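Local coordinates for protein cellulase (Bacteroides salanitronis, PDB 6WQY) that probably hydrolyses internal beta-1,4-glucosidic bonds of cellulose and related plant polysaccharides, as a broad-specificity endoglucanase domain of glycoside hydrolase family 5, at residues N36-Q40 / W54-A59; A66-F72 / A358-H362. The contacts are given in a common frame with arbitrary orientation. Residues are numbered along the deposited sequence.

In the fold
The chain forms a (beta/alpha)8 barrel, and both contacts lie around its first beta/alpha unit. Strand 34-37 runs out of the barrel into 38-40; the chain then makes a short two-stranded excursion, 44-45 with 48-49, and returns through 54-59, where contact 1 closes this small loop just ahead of helix 61-70. Contact 2 opens only afterwards, at the end of that helix, and closes almost the whole barrel by meeting the loop 358-362 between the eighth strand, 342-346, and the final helix, 371-383. The two are therefore in series, neither nesting nor crossing. They touch through H362, whose ND1 lies 2.7 Å from Q40 OE1, a probable hydrogen bond.

Contact 1 of 2, residues N36-Q40 / W54-A59; sequences NLGNQ and WGNAAA
Start with 36-40: N36 is in the first barrel strand, L37 centres an inverse gamma turn (phi/psi -82/78), in which G38 N makes a weak 3.0 Å bond to N36 O, and N39 takes left-handed backbone angles (49/43). Opposite, 54-59 is an irregular run, with G55 at phi 92, N56 extended and 57-59 polyproline-II-like. The CA atoms of N39 and W54 lie 5.7 Å apart, those of Q40 and N56 6.6 Å.

Two side-chain amides reach across to main-chain carbonyls. N56 (chi1 m) gives ND2 to N39 O at 2.9 Å; its OD1 takes G349 N and its ND2 also bonds A347 O. Q40 (chi1 t, chi2 p) gives NE2 to A57 O at 2.9 Å and also to E51 OE2, which accepts A59 N as well; Q40 OE1 is taken by H362 ND1. The D42 carboxylate takes backbone N of N39 and Q40.

Water fills the gaps. One donates to N39 O (2.8 Å) and accepts from W54 N (2.9 Å) and N56 N (3.1 Å); a second joins N39 ND2 (3.1 Å) to W54 O (2.7 Å). N39 OD1 sits at the edge of the indole, 3.5 Å from W54 CE3. The apolar share is small, L37 CD2 to A59 CB at 4.2 Å.

This is a loop pinned at the mouth of a TIM barrel: with no direct backbone-to-backbone hydrogen bond between the segments, the polar links run through side-chain amides and water, backed by E51.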
ATOM      1  N   ASN A  36      -4.019   2.944  -5.855  1.00  8.18           N
ATOM      2  CA  ASN A  36      -2.846   2.172  -6.239  1.00  8.27           C
ATOM      3  C   ASN A  36      -2.740   2.005  -7.746  1.00  8.48           C
ATOM      4  O   ASN A  36      -3.702   1.584  -8.397  1.00  8.51           O
ATOM      5  CB  ASN A  36      -2.909   0.730  -5.696  1.00  8.23           C
ATOM      6  CG  ASN A  36      -2.513   0.603  -4.249  1.00  8.33           C
ATOM      7  OD1 ASN A  36      -1.340   0.382  -3.938  1.00  8.46           O
ATOM      8  ND2 ASN A  36      -3.486   0.696  -3.362  1.00  8.66           N
ATOM      9  N   LEU A  37      -1.551   2.272  -8.272  1.00  8.27           N
ATOM     10  CA  LEU A  37      -1.193   1.984  -9.666  1.00  8.57           C
ATOM     11  C   LEU A  37      -0.801   0.507  -9.760  1.00  8.26           C
ATOM     12  O   LEU A  37       0.369   0.131  -9.744  1.00  8.75           O
ATOM     13  CB  LEU A  37      -0.044   2.895 -10.076  1.00  8.69           C
ATOM     14  CG  LEU A  37       0.406   2.794 -11.530  1.00  8.53           C
ATOM     15  CD1 LEU A  37      -0.658   3.294 -12.470  1.00 10.76           C
ATOM     16  CD2 LEU A  37       1.706   3.539 -11.722  1.00 10.51           C
ATOM     17  N   GLY A  38      -1.818  -0.367  -9.789  1.00  7.80           N
ATOM     18  CA  GLY A  38      -1.589  -1.795  -9.674  1.00  8.20           C
ATOM     19  C   GLY A  38      -1.405  -2.494 -11.015  1.00  8.07           C
ATOM     20  O   GLY A  38      -1.809  -2.016 -12.068  1.00  8.57           O
ATOM     21  N   ASN A  39      -0.815  -3.691 -10.946  1.00  8.65           N
ATOM     22  CA  ASN A  39      -0.461  -4.460 -12.147  1.00  9.36           C
ATOM     23  C   ASN A  39       0.299  -3.594 -13.146  1.00  8.78           C
ATOM     24  O   ASN A  39       0.077  -3.654 -14.353  1.00  9.61           O
ATOM     25  CB  ASN A  39      -1.667  -5.136 -12.787  1.00 10.35           C
ATOM     26  CG  ASN A  39      -2.120  -6.374 -12.038  1.00 11.00           C
ATOM     27  OD1 ASN A  39      -1.672  -6.645 -10.945  1.00 12.11           O
ATOM     28  ND2 ASN A  39      -3.027  -7.133 -12.649  1.00 12.90           N
ATOM     29  N   GLN A  40       1.234  -2.805 -12.630  1.00  8.46           N
ATOM     30  CA  GLN A  40       1.952  -1.785 -13.393  1.00  8.24           C
ATOM     31  C   GLN A  40       3.444  -1.987 -13.127  1.00  8.29           C
ATOM     32  O   GLN A  40       4.011  -2.983 -13.592  1.00  8.56           O
ATOM     33  CB  GLN A  40       1.393  -0.406 -13.060  1.00  8.58           C
ATOM     34  CG  GLN A  40       1.712   0.651 -14.102  1.00  8.51           C
ATOM     35  CD  GLN A  40       0.820   0.567 -15.323  1.00  8.10           C
ATOM     36  OE1 GLN A  40      -0.381   0.345 -15.225  1.00  9.07           O
ATOM     37  NE2 GLN A  40       1.404   0.781 -16.491  1.00  9.43           N
ATOM     38  N   TRP A  54       1.076  -7.321 -17.514  1.00 10.01           N
ATOM     39  CA  TRP A  54      -0.089  -7.767 -16.755  1.00 10.17           C
ATOM     40  C   TRP A  54      -1.309  -6.913 -17.095  1.00 10.22           C
ATOM     41  O   TRP A  54      -2.033  -6.451 -16.206  1.00 11.24           O
ATOM     42  CB  TRP A  54       0.159  -7.750 -15.246  1.00  9.90           C
ATOM     43  CG  TRP A  54       1.105  -8.798 -14.729  1.00  9.86           C
ATOM     44  CD1 TRP A  54       1.816  -9.727 -15.443  1.00 10.83           C
ATOM     45  CD2 TRP A  54       1.442  -9.012 -13.355  1.00  9.96           C
ATOM     46  NE1 TRP A  54       2.555 -10.504 -14.591  1.00 11.38           N
ATOM     47  CE2 TRP A  54       2.358 -10.076 -13.302  1.00  9.72           C
ATOM     48  CE3 TRP A  54       1.050  -8.401 -12.164  1.00 10.08           C
ATOM     49  CZ2 TRP A  54       2.885 -10.549 -12.099  1.00 11.07           C
ATOM     50  CZ3 TRP A  54       1.559  -8.869 -10.974  1.00 11.34           C
ATOM     51  CH2 TRP A  54       2.470  -9.935 -10.948  1.00 11.57           C
ATOM     52  N   GLY A  55      -1.536  -6.679 -18.377  1.00 10.51           N
ATOM     53  CA  GLY A  55      -2.798  -6.140 -18.816  1.00 11.59           C
ATOM     54  C   GLY A  55      -2.903  -4.637 -18.927  1.00 10.69           C
ATOM     55  O   GLY A  55      -3.981  -4.147 -19.307  1.00 12.89           O
ATOM     56  N   ASN A  56      -1.845  -3.893 -18.627  1.00  9.72           N
ATOM     57  CA  ASN A  56      -1.864  -2.440 -18.729  1.00  9.94           C
ATOM     58  C   ASN A  56      -0.831  -1.947 -19.729  1.00  9.87           C
ATOM     59  O   ASN A  56       0.263  -2.500 -19.827  1.00 11.27           O
ATOM     60  CB  ASN A  56      -1.579  -1.800 -17.373  1.00  9.99           C
ATOM     61  CG  ASN A  56      -2.703  -2.009 -16.411  1.00 10.19           C
ATOM     62  OD1 ASN A  56      -3.838  -1.628 -16.703  1.00 11.59           O
ATOM     63  ND2 ASN A  56      -2.429  -2.644 -15.288  1.00 10.02           N
ATOM     64  N   ALA A  57      -1.187  -0.907 -20.473  1.00  9.81           N
ATOM     65  CA  ALA A  57      -0.207  -0.125 -21.210  1.00 10.01           C
ATOM     66  C   ALA A  57       0.527   0.792 -20.236  1.00  9.29           C
ATOM     67  O   ALA A  57       0.135   0.952 -19.079  1.00  9.90           O
ATOM     68  CB  ALA A  57      -0.879   0.661 -22.331  1.00 12.22           C
ATOM     69  N   ALA A  58       1.610   1.398 -20.714  1.00 10.57           N
ATOM     70  CA  ALA A  58       2.470   2.197 -19.854  1.00 10.83           C
ATOM     71  C   ALA A  58       1.726   3.378 -19.251  1.00 10.27           C
ATOM     72  O   ALA A  58       0.955   4.068 -19.920  1.00 11.32           O
ATOM     73  CB  ALA A  58       3.673   2.694 -20.652  1.00 12.78           C
ATOM     74  N   ALA A  59       1.987   3.630 -17.970  1.00  9.87           N
ATOM     75  CA  ALA A  59       1.368   4.748 -17.262  1.00 10.23           C
ATOM     76  C   ALA A  59       1.885   6.075 -17.800  1.00 10.25           C
ATOM     77  O   ALA A  59       3.020   6.174 -18.279  1.00 10.79           O
ATOM     78  CB  ALA A  59       1.646   4.641 -15.763  1.00 10.99           C
TER
HETATM   79  O   HOH W   1       0.667  -4.543 -16.954  1.00  9.50           O
HETATM   80  O   HOH W   2      -4.470  -5.914 -15.156  1.00 15.41           O

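Contact 2 of 2, residues A66-F72 / A358-H362; sequences ALANAGF and ALFNH
Residues 66-70 form the last turn or so of helix 61-70, which ends in a Schellman motif: G71 turns to phi 101, F72 N bonds L67 O at 3.1 Å and G71 N bonds A68 O at 3.0 Å. The loop 358-362 is irregular, F360 itself extended (-130/148), and its CA lies 8.4 Å from that of L67.

One CH-pi contact centres the packing. L67 (chi1 m, chi2 t) sets CD2 over a face of the F360 ring, 3.9 Å from its centroid and 3.4 Å from CE1. The arrangement belongs to the outer layer of a TIM barrel, where the first barrel helix meets the segment joining strand 342-346 to helix 371-383; W35 of the first strand also meets the F360 ring.

Apolar contacts supply the rest. At the edge of the F360 ring (chi1 m), A70 CB lies 3.9 Å from CZ and F72 CE2 3.9 Å from CE1. A66 CB is 4.3 Å from F360 CE2. F72 CZ reaches L359 CD1 at 4.5 Å. No hydrogen bond crosses.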
ATOM      1  N   ALA A  66      -5.761  12.803 -14.433  1.00 11.05           N
ATOM      2  CA  ALA A  66      -7.125  12.332 -14.253  1.00 11.94           C
ATOM      3  C   ALA A  66      -7.389  11.955 -12.801  1.00 10.44           C
ATOM      4  O   ALA A  66      -8.479  12.231 -12.279  1.00 11.59           O
ATOM      5  CB  ALA A  66      -7.407  11.154 -15.186  1.00 12.05           C
ATOM      6  N   LEU A  67      -6.421  11.324 -12.130  1.00 10.38           N
ATOM      7  CA  LEU A  67      -6.607  10.972 -10.720  1.00 10.83           C
ATOM      8  C   LEU A  67      -6.821  12.226  -9.878  1.00 10.70           C
ATOM      9  O   LEU A  67      -7.696  12.267  -9.006  1.00 11.10           O
ATOM     10  CB  LEU A  67      -5.388  10.209 -10.215  1.00 10.33           C
ATOM     11  CG  LEU A  67      -5.186   8.826 -10.824  1.00 10.87           C
ATOM     12  CD1 LEU A  67      -3.831   8.271 -10.452  1.00 12.00           C
ATOM     13  CD2 LEU A  67      -6.275   7.867 -10.392  1.00 15.47           C
ATOM     14  N   ALA A  68      -5.998  13.253 -10.106  1.00 11.31           N
ATOM     15  CA  ALA A  68      -6.137  14.499  -9.364  1.00 12.10           C
ATOM     16  C   ALA A  68      -7.461  15.173  -9.688  1.00 11.37           C
ATOM     17  O   ALA A  68      -8.162  15.653  -8.785  1.00 12.85           O
ATOM     18  CB  ALA A  68      -4.961  15.424  -9.672  1.00 12.98           C
ATOM     19  N   ASN A  69      -7.841  15.198 -10.961  1.00 12.04           N
ATOM     20  CA  ASN A  69      -9.114  15.815 -11.320  1.00 13.23           C
ATOM     21  C   ASN A  69     -10.291  15.091 -10.684  1.00 12.58           C
ATOM     22  O   ASN A  69     -11.304  15.719 -10.365  1.00 14.03           O
ATOM     23  CB  ASN A  69      -9.284  15.844 -12.840  1.00 14.19           C
ATOM     24  CG  ASN A  69      -8.359  16.836 -13.510  1.00 29.52           C
ATOM     25  OD1 ASN A  69      -7.839  17.750 -12.870  1.00 31.95           O
ATOM     26  ND2 ASN A  69      -8.158  16.668 -14.813  1.00 35.64           N
ATOM     27  N   ALA A  70     -10.178  13.779 -10.510  1.00 11.98           N
ATOM     28  CA  ALA A  70     -11.230  12.982  -9.896  1.00 12.14           C
ATOM     29  C   ALA A  70     -11.302  13.156  -8.384  1.00 12.20           C
ATOM     30  O   ALA A  70     -12.278  12.702  -7.774  1.00 13.68           O
ATOM     31  CB  ALA A  70     -11.029  11.497 -10.219  1.00 13.02           C
ATOM     32  N   GLY A  71     -10.307  13.782  -7.767  1.00 11.99           N
ATOM     33  CA  GLY A  71     -10.330  14.055  -6.353  1.00 12.33           C
ATOM     34  C   GLY A  71      -9.514  13.131  -5.483  1.00 11.16           C
ATOM     35  O   GLY A  71      -9.632  13.214  -4.249  1.00 12.11           O
ATOM     36  N   PHE A  72      -8.692  12.270  -6.062  1.00 10.96           N
ATOM     37  CA  PHE A  72      -7.746  11.522  -5.247  1.00 10.04           C
ATOM     38  C   PHE A  72      -6.653  12.453  -4.735  1.00 10.40           C
ATOM     39  O   PHE A  72      -6.322  13.461  -5.361  1.00 11.93           O
ATOM     40  CB  PHE A  72      -7.146  10.375  -6.064  1.00 10.82           C
ATOM     41  CG  PHE A  72      -8.101   9.242  -6.273  1.00  9.60           C
ATOM     42  CD1 PHE A  72      -8.253   8.255  -5.305  1.00  9.92           C
ATOM     43  CD2 PHE A  72      -8.896   9.179  -7.411  1.00 10.98           C
ATOM     44  CE1 PHE A  72      -9.144   7.223  -5.471  1.00 10.08           C
ATOM     45  CE2 PHE A  72      -9.800   8.138  -7.578  1.00 11.75           C
ATOM     46  CZ  PHE A  72      -9.930   7.161  -6.605  1.00 10.59           C
ATOM     47  N   ALA A 358     -10.605  -2.221 -12.006  1.00 10.60           N
ATOM     48  CA  ALA A 358     -10.205  -1.003 -12.697  1.00 11.32           C
ATOM     49  C   ALA A 358     -11.242   0.105 -12.559  1.00  9.96           C
ATOM     50  O   ALA A 358     -12.438  -0.109 -12.807  1.00 11.76           O
ATOM     51  CB  ALA A 358     -10.013  -1.309 -14.186  1.00 13.19           C
ATOM     52  N   LEU A 359     -10.770   1.295 -12.235  1.00 10.35           N
ATOM     53  CA  LEU A 359     -11.545   2.529 -12.313  1.00 10.53           C
ATOM     54  C   LEU A 359     -11.099   3.412 -13.464  1.00 10.12           C
ATOM     55  O   LEU A 359     -11.929   4.136 -14.030  1.00 10.46           O
ATOM     56  CB  LEU A 359     -11.435   3.321 -11.008  1.00 11.09           C
ATOM     57  CG  LEU A 359     -11.851   2.576  -9.742  1.00 11.87           C
ATOM     58  CD1 LEU A 359     -11.639   3.470  -8.513  1.00 13.18           C
ATOM     59  CD2 LEU A 359     -13.279   2.084  -9.800  1.00 14.59           C
ATOM     60  N   PHE A 360      -9.812   3.361 -13.823  1.00 10.68           N
ATOM     61  CA  PHE A 360      -9.265   4.148 -14.911  1.00 10.69           C
ATOM     62  C   PHE A 360      -8.458   3.251 -15.841  1.00  9.92           C
ATOM     63  O   PHE A 360      -7.807   2.294 -15.391  1.00 10.97           O
ATOM     64  CB  PHE A 360      -8.265   5.210 -14.410  1.00 11.18           C
ATOM     65  CG  PHE A 360      -8.845   6.200 -13.448  1.00 10.72           C
ATOM     66  CD1 PHE A 360      -8.885   5.919 -12.097  1.00 11.46           C
ATOM     67  CD2 PHE A 360      -9.335   7.408 -13.888  1.00 11.92           C
ATOM     68  CE1 PHE A 360      -9.423   6.822 -11.201  1.00 12.14           C
ATOM     69  CE2 PHE A 360      -9.869   8.322 -12.996  1.00 11.99           C
ATOM     70  CZ  PHE A 360      -9.906   8.024 -11.649  1.00 12.15           C
ATOM     71  N   ASN A 361      -8.452   3.588 -17.127  1.00 10.10           N
ATOM     72  CA  ASN A 361      -7.414   3.074 -18.012  1.00  9.85           C
ATOM     73  C   ASN A 361      -6.085   3.699 -17.580  1.00 10.00           C
ATOM     74  O   ASN A 361      -5.973   4.926 -17.471  1.00 10.19           O
ATOM     75  CB  ASN A 361      -7.751   3.418 -19.464  1.00 11.22           C
ATOM     76  CG  ASN A 361      -6.757   2.834 -20.440  1.00 10.92           C
ATOM     77  OD1 ASN A 361      -5.595   3.245 -20.465  1.00 12.35           O
ATOM     78  ND2 ASN A 361      -7.192   1.881 -21.242  1.00 14.62           N
ATOM     79  N   HIS A 362      -5.076   2.856 -17.292  1.00  9.54           N
ATOM     80  CA  HIS A 362      -3.841   3.338 -16.699  1.00  9.64           C
ATOM     81  C   HIS A 362      -2.980   4.142 -17.664  1.00  9.66           C
ATOM     82  O   HIS A 362      -2.028   4.793 -17.221  1.00 10.22           O
ATOM     83  CB  HIS A 362      -3.020   2.173 -16.141  1.00  9.35           C
ATOM     84  CG  HIS A 362      -3.597   1.542 -14.913  1.00  8.56           C
ATOM     85  ND1 HIS A 362      -2.839   0.702 -14.123  1.00  9.02           N
ATOM     86  CD2 HIS A 362      -4.819   1.610 -14.327  1.00  9.48           C
ATOM     87  CE1 HIS A 362      -3.567   0.270 -13.109  1.00  9.48           C
ATOM     88  NE2 HIS A 362      -4.774   0.806 -13.209  1.00  9.15           N
TER